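Local coordinates for protein BCL2-like 10 (Danio rerio, PDB 6FBX) that promotes cell survival as a Bcl-2 family member, here holding the BH3 peptide of the pro-apoptotic protein Bad, at residues Q12-A17 with R117-I122; G84-G89 with G128-W133. All blocks are in the same frame, centred on the assembly; numbering follows the deposited sequence.

Contact 1. Residues Q12-A17 with R117-I122; sequences QTLLLA and RLAETI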
# COMPACT_ATOMS: atom_id res chain seq x y z
N GLN A 12 4.38 -8.81 10.11
CA GLN A 12 4.20 -9.48 8.83
C GLN A 12 3.96 -8.47 7.71
O GLN A 12 4.50 -8.61 6.61
CB GLN A 12 3.04 -10.46 8.90
CG GLN A 12 3.25 -11.62 9.86
CD GLN A 12 4.35 -12.55 9.41
OE1 GLN A 12 4.21 -13.23 8.39
NE2 GLN A 12 5.45 -12.58 10.15
N THR A 13 3.15 -7.45 7.99
CA THR A 13 2.87 -6.42 6.99
C THR A 13 4.10 -5.58 6.70
O THR A 13 4.36 -5.22 5.55
CB THR A 13 1.71 -5.54 7.47
OG1 THR A 13 0.57 -6.36 7.74
CG2 THR A 13 1.35 -4.50 6.41
N LEU A 14 4.88 -5.25 7.74
CA LEU A 14 6.08 -4.45 7.54
C LEU A 14 7.05 -5.16 6.60
O LEU A 14 7.58 -4.55 5.66
CB LEU A 14 6.75 -4.17 8.89
CG LEU A 14 8.00 -3.29 8.86
CD1 LEU A 14 7.69 -1.89 8.33
CD2 LEU A 14 8.63 -3.21 10.24
N LEU A 15 7.29 -6.45 6.83
CA LEU A 15 8.16 -7.21 5.94
C LEU A 15 7.65 -7.16 4.51
O LEU A 15 8.43 -7.00 3.56
CB LEU A 15 8.27 -8.66 6.41
CG LEU A 15 8.95 -8.89 7.76
CD1 LEU A 15 8.75 -10.32 8.23
CD2 LEU A 15 10.44 -8.57 7.68
N LEU A 16 6.34 -7.30 4.33
CA LEU A 16 5.75 -7.28 2.99
C LEU A 16 5.91 -5.91 2.35
O LEU A 16 6.32 -5.80 1.18
CB LEU A 16 4.28 -7.68 3.07
CG LEU A 16 3.60 -8.06 1.76
CD1 LEU A 16 4.19 -9.35 1.21
CD2 LEU A 16 2.10 -8.20 1.97
N ALA A 17 5.59 -4.85 3.09
CA ALA A 17 5.73 -3.50 2.57
C ALA A 17 7.19 -3.17 2.27
O ALA A 17 7.50 -2.57 1.23
CB ALA A 17 5.15 -2.49 3.56
N ARG A 117 9.72 4.76 6.53
CA ARG A 117 8.59 5.38 7.23
C ARG A 117 7.27 5.05 6.54
O ARG A 117 6.26 4.80 7.22
CB ARG A 117 8.79 6.90 7.30
CG ARG A 117 10.08 7.33 7.97
CD ARG A 117 10.32 8.82 7.81
NE ARG A 117 9.63 9.61 8.83
CZ ARG A 117 10.21 10.13 9.91
NH1 ARG A 117 11.51 9.96 10.14
NH2 ARG A 117 9.49 10.84 10.77
N LEU A 118 7.25 5.03 5.21
CA LEU A 118 6.03 4.67 4.50
C LEU A 118 5.66 3.22 4.77
O LEU A 118 4.48 2.89 4.95
CB LEU A 118 6.19 4.93 3.01
CG LEU A 118 5.94 6.37 2.54
CD1 LEU A 118 6.61 7.39 3.45
CD2 LEU A 118 6.42 6.54 1.11
N ALA A 119 6.65 2.33 4.80
CA ALA A 119 6.38 0.93 5.10
C ALA A 119 5.78 0.78 6.49
O ALA A 119 4.82 0.01 6.69
CB ALA A 119 7.66 0.10 4.98
N GLU A 120 6.33 1.49 7.47
CA GLU A 120 5.80 1.43 8.83
C GLU A 120 4.39 1.99 8.91
O GLU A 120 3.57 1.50 9.69
CB GLU A 120 6.73 2.18 9.78
CG GLU A 120 8.10 1.54 9.93
CD GLU A 120 9.04 2.34 10.80
OE1 GLU A 120 9.61 1.77 11.75
OE2 GLU A 120 9.20 3.55 10.54
N THR A 121 4.09 3.02 8.11
CA THR A 121 2.75 3.58 8.09
C THR A 121 1.73 2.56 7.58
O THR A 121 0.65 2.40 8.17
CB THR A 121 2.72 4.84 7.24
OG1 THR A 121 3.60 5.81 7.82
CG2 THR A 121 1.32 5.43 7.15
N ILE A 122 2.06 1.85 6.50
CA ILE A 122 1.18 0.78 6.02
C ILE A 122 1.02 -0.28 7.10
O ILE A 122 -0.09 -0.74 7.39
CB ILE A 122 1.73 0.17 4.72
CG1 ILE A 122 1.63 1.17 3.56
CG2 ILE A 122 0.99 -1.12 4.37
CD1 ILE A 122 2.34 0.72 2.30

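Contact 2. Residues G84-G89 with G128-W133; sequences GKMNWG and GEKQDW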
# COMPACT_ATOMS: atom_id res chain seq x y z
N GLY A 84 -16.42 2.63 4.77
CA GLY A 84 -16.59 1.52 5.67
C GLY A 84 -16.23 0.17 5.10
O GLY A 84 -16.16 -0.81 5.87
N LYS A 85 -16.00 0.07 3.80
CA LYS A 85 -15.74 -1.21 3.16
C LYS A 85 -14.24 -1.44 3.01
O LYS A 85 -13.45 -0.50 2.87
CB LYS A 85 -16.41 -1.28 1.79
CG LYS A 85 -17.92 -1.05 1.84
CD LYS A 85 -18.53 -0.95 0.46
CE LYS A 85 -19.97 -0.45 0.52
NZ LYS A 85 -20.54 -0.18 -0.83
N MET A 86 -13.85 -2.71 3.03
CA MET A 86 -12.46 -3.12 2.96
C MET A 86 -12.38 -4.37 2.10
O MET A 86 -13.21 -5.27 2.22
CB MET A 86 -11.91 -3.41 4.36
CG MET A 86 -10.43 -3.69 4.42
SD MET A 86 -9.43 -2.21 4.21
CE MET A 86 -7.89 -2.78 4.91
N ASN A 87 -11.39 -4.41 1.21
CA ASN A 87 -11.17 -5.59 0.39
C ASN A 87 -9.72 -5.62 -0.06
O ASN A 87 -8.98 -4.65 0.09
CB ASN A 87 -12.14 -5.64 -0.81
CG ASN A 87 -11.95 -4.48 -1.77
OD1 ASN A 87 -10.84 -4.19 -2.20
ND2 ASN A 87 -13.04 -3.81 -2.11
N TRP A 88 -9.31 -6.77 -0.61
CA TRP A 88 -7.90 -6.94 -0.97
C TRP A 88 -7.49 -6.02 -2.11
O TRP A 88 -6.33 -5.61 -2.18
CB TRP A 88 -7.62 -8.40 -1.33
CG TRP A 88 -7.57 -9.33 -0.16
CD1 TRP A 88 -8.34 -10.45 0.03
CD2 TRP A 88 -6.71 -9.24 0.98
NE1 TRP A 88 -8.00 -11.06 1.22
CE2 TRP A 88 -7.01 -10.34 1.82
CE3 TRP A 88 -5.71 -8.34 1.37
CZ2 TRP A 88 -6.35 -10.55 3.03
CZ3 TRP A 88 -5.06 -8.56 2.57
CH2 TRP A 88 -5.38 -9.65 3.39
N GLY A 89 -8.42 -5.70 -3.01
CA GLY A 89 -8.09 -4.79 -4.10
C GLY A 89 -7.67 -3.42 -3.61
O GLY A 89 -6.74 -2.82 -4.14
N GLY A 128 -2.70 -2.65 12.72
CA GLY A 128 -3.29 -2.09 13.91
C GLY A 128 -4.74 -1.70 13.71
O GLY A 128 -5.64 -2.31 14.29
N GLU A 129 -4.97 -0.71 12.85
CA GLU A 129 -6.32 -0.18 12.68
C GLU A 129 -7.26 -1.19 12.03
O GLU A 129 -8.45 -1.22 12.35
CB GLU A 129 -6.26 1.11 11.85
CG GLU A 129 -7.45 2.03 12.07
CD GLU A 129 -7.11 3.49 11.82
OE1 GLU A 129 -8.03 4.27 11.48
OE2 GLU A 129 -5.93 3.87 11.96
N LYS A 130 -6.75 -2.03 11.13
CA LYS A 130 -7.57 -2.98 10.39
C LYS A 130 -7.28 -4.43 10.78
O LYS A 130 -7.49 -5.35 9.99
CB LYS A 130 -7.36 -2.80 8.89
CG LYS A 130 -7.68 -1.39 8.38
CD LYS A 130 -9.12 -1.01 8.70
CE LYS A 130 -9.51 0.31 8.05
NZ LYS A 130 -10.92 0.67 8.34
N GLN A 131 -6.81 -4.65 12.01
CA GLN A 131 -6.44 -6.01 12.42
C GLN A 131 -7.63 -6.96 12.35
O GLN A 131 -7.48 -8.12 11.97
CB GLN A 131 -5.85 -5.99 13.83
CG GLN A 131 -6.78 -5.45 14.90
CD GLN A 131 -6.08 -5.28 16.24
OE1 GLN A 131 -6.04 -6.20 17.05
NE2 GLN A 131 -5.50 -4.10 16.46
N ASP A 132 -8.83 -6.49 12.72
CA ASP A 132 -9.98 -7.39 12.73
C ASP A 132 -10.32 -7.87 11.33
O ASP A 132 -10.56 -9.07 11.12
CB ASP A 132 -11.19 -6.70 13.37
CG ASP A 132 -11.05 -6.56 14.88
OD1 ASP A 132 -10.24 -7.31 15.48
OD2 ASP A 132 -11.75 -5.71 15.47
N TRP A 133 -10.33 -6.97 10.35
CA TRP A 133 -10.59 -7.39 8.97
C TRP A 133 -9.50 -8.32 8.47
O TRP A 133 -9.79 -9.36 7.86
CB TRP A 133 -10.71 -6.17 8.05
CG TRP A 133 -11.18 -6.55 6.69
CD1 TRP A 133 -12.47 -6.62 6.26
CD2 TRP A 133 -10.37 -6.94 5.57
NE1 TRP A 133 -12.52 -7.02 4.95
CE2 TRP A 133 -11.24 -7.22 4.50
CE3 TRP A 133 -8.99 -7.07 5.37
CZ2 TRP A 133 -10.78 -7.63 3.25
CZ3 TRP A 133 -8.54 -7.47 4.13
CH2 TRP A 133 -9.43 -7.74 3.09
O HOH W 1 -13.01 0.23 6.21

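Contact 1. Residues Q12-A17 with R117-I122
Leu-14 leans over the backbone between Ala-119 and Glu-120. Its CB and CG stay back from the facing helix. CG lies anti to the backbone N (chi1 -177°), and the second torsion (62°) then places CD1 as the branch that touches. CD1 lies 3.7 Å from Glu-120 N. On one flank it meets Ala-119 CB at 3.9 Å. On another it meets Glu-120 CG at 3.8 Å. The contact to Glu-120 is made by its CG methylene, although its CB points away from the facing helix. The carboxylate reaches further, to a long and weak ion pair with Arg-10.

The two helices run roughly antiparallel, at 141°, and their axes come within 8.4 Å. Two alanines face each other at the close point. Ala-17 CB and Ala-119 CB are 3.9 Å apart. This is where the backbones come nearest, with Ala-17 CA and Ala-119 CA 5.1 Å apart. This is the Bcl-2 helical bundle, in which the N-terminal helix 2-24 packs on helix 112-129.

Ile-122 continues the apolar line. Its CD1 lies 4.4 Å from Ala-17 CB. Its CG2 meets Thr-13 CG2 at 4.0 Å, and these two side chains cross at about a right angle. The threonine turns its methyl to the isoleucine, while OG1 hydrogen-bonds with Leu-9 O and Trp-140 NE1. Ile-122 also packs on Ile-94, Phe-95 and Thr-98, where helix 112-129 lies beside helix 88-107.

Contact 2. Residues G84-G89 with G128-W133
Lys-130 meets Met-86 with the aliphatic start of its chain. Lys-130 CG is 3.7 Å from Met-86 CE, and Lys-130 CB also lies near that methyl. Lys-130 stands at the break between helix 112-129 and helix 131-136. Further out, NZ gives a hydrogen bond to a water at 3.0 Å. The water also donates a weak bond to Lys-85 O, a polar bridge beside the apolar contact.

Gln-131 bonds back across the turn. Its NE2 donates to Gly-128 O at 2.8 Å, nearly straight (170°) and on a lone pair in the carbonyl plane.

Trp-133 and Met-86 carry the contact. Here two signatures of the Bcl-2 fold meet: the NWGR sequence of BH1, residues 87-90, and the BH2 region that includes Trp-133. Met-86 lies over one face of the indole. Its CG, anti to the backbone N (chi1 -173°), sits 3.6 Å from the centroid of the five-membered ring, a CH-pi contact. Met-86 SD is further off, 5.2 Å from the centroid of the six-membered ring, and makes an oblique Met-aromatic contact. Asn-87 CA comes to 3.5 Å from Trp-133 CZ2. Asn-87 is the N-cap of helix 88-107. Its OD1 accepts from Arg-90 N, and the residue packs on an acidic side chain of the bound BH3 peptide.

The far edge of Trp-133, CZ3 and CH2, points into the face of Trp-88. This edge-to-face pair has its six-membered rings 4.9 Å apart between centroids, with planes at 69°. Trp-140, Phe-143 and Phe-146 also meet the Trp-88 ring.

From the N terminus, residues 12-17 supply the first half of contact 1. The chain then reaches 84-89, the first half of contact 2. Residues 117-122 close contact 1 over 99 intervening residues. Residues 128-133 close contact 2 over 38. The segments alternate, so the two loops cross. Contact 1 ties helix 2-24 to the middle of helix 112-129. Contact 2 ties the start of helix 88-107 to the junction of helices 112-129 and 131-136. Their centres are about 15 Å apart, and their nearest atoms about 6 Å. Trp-140 touches both. Contact 1 is buried; contact 2 lies at the surface.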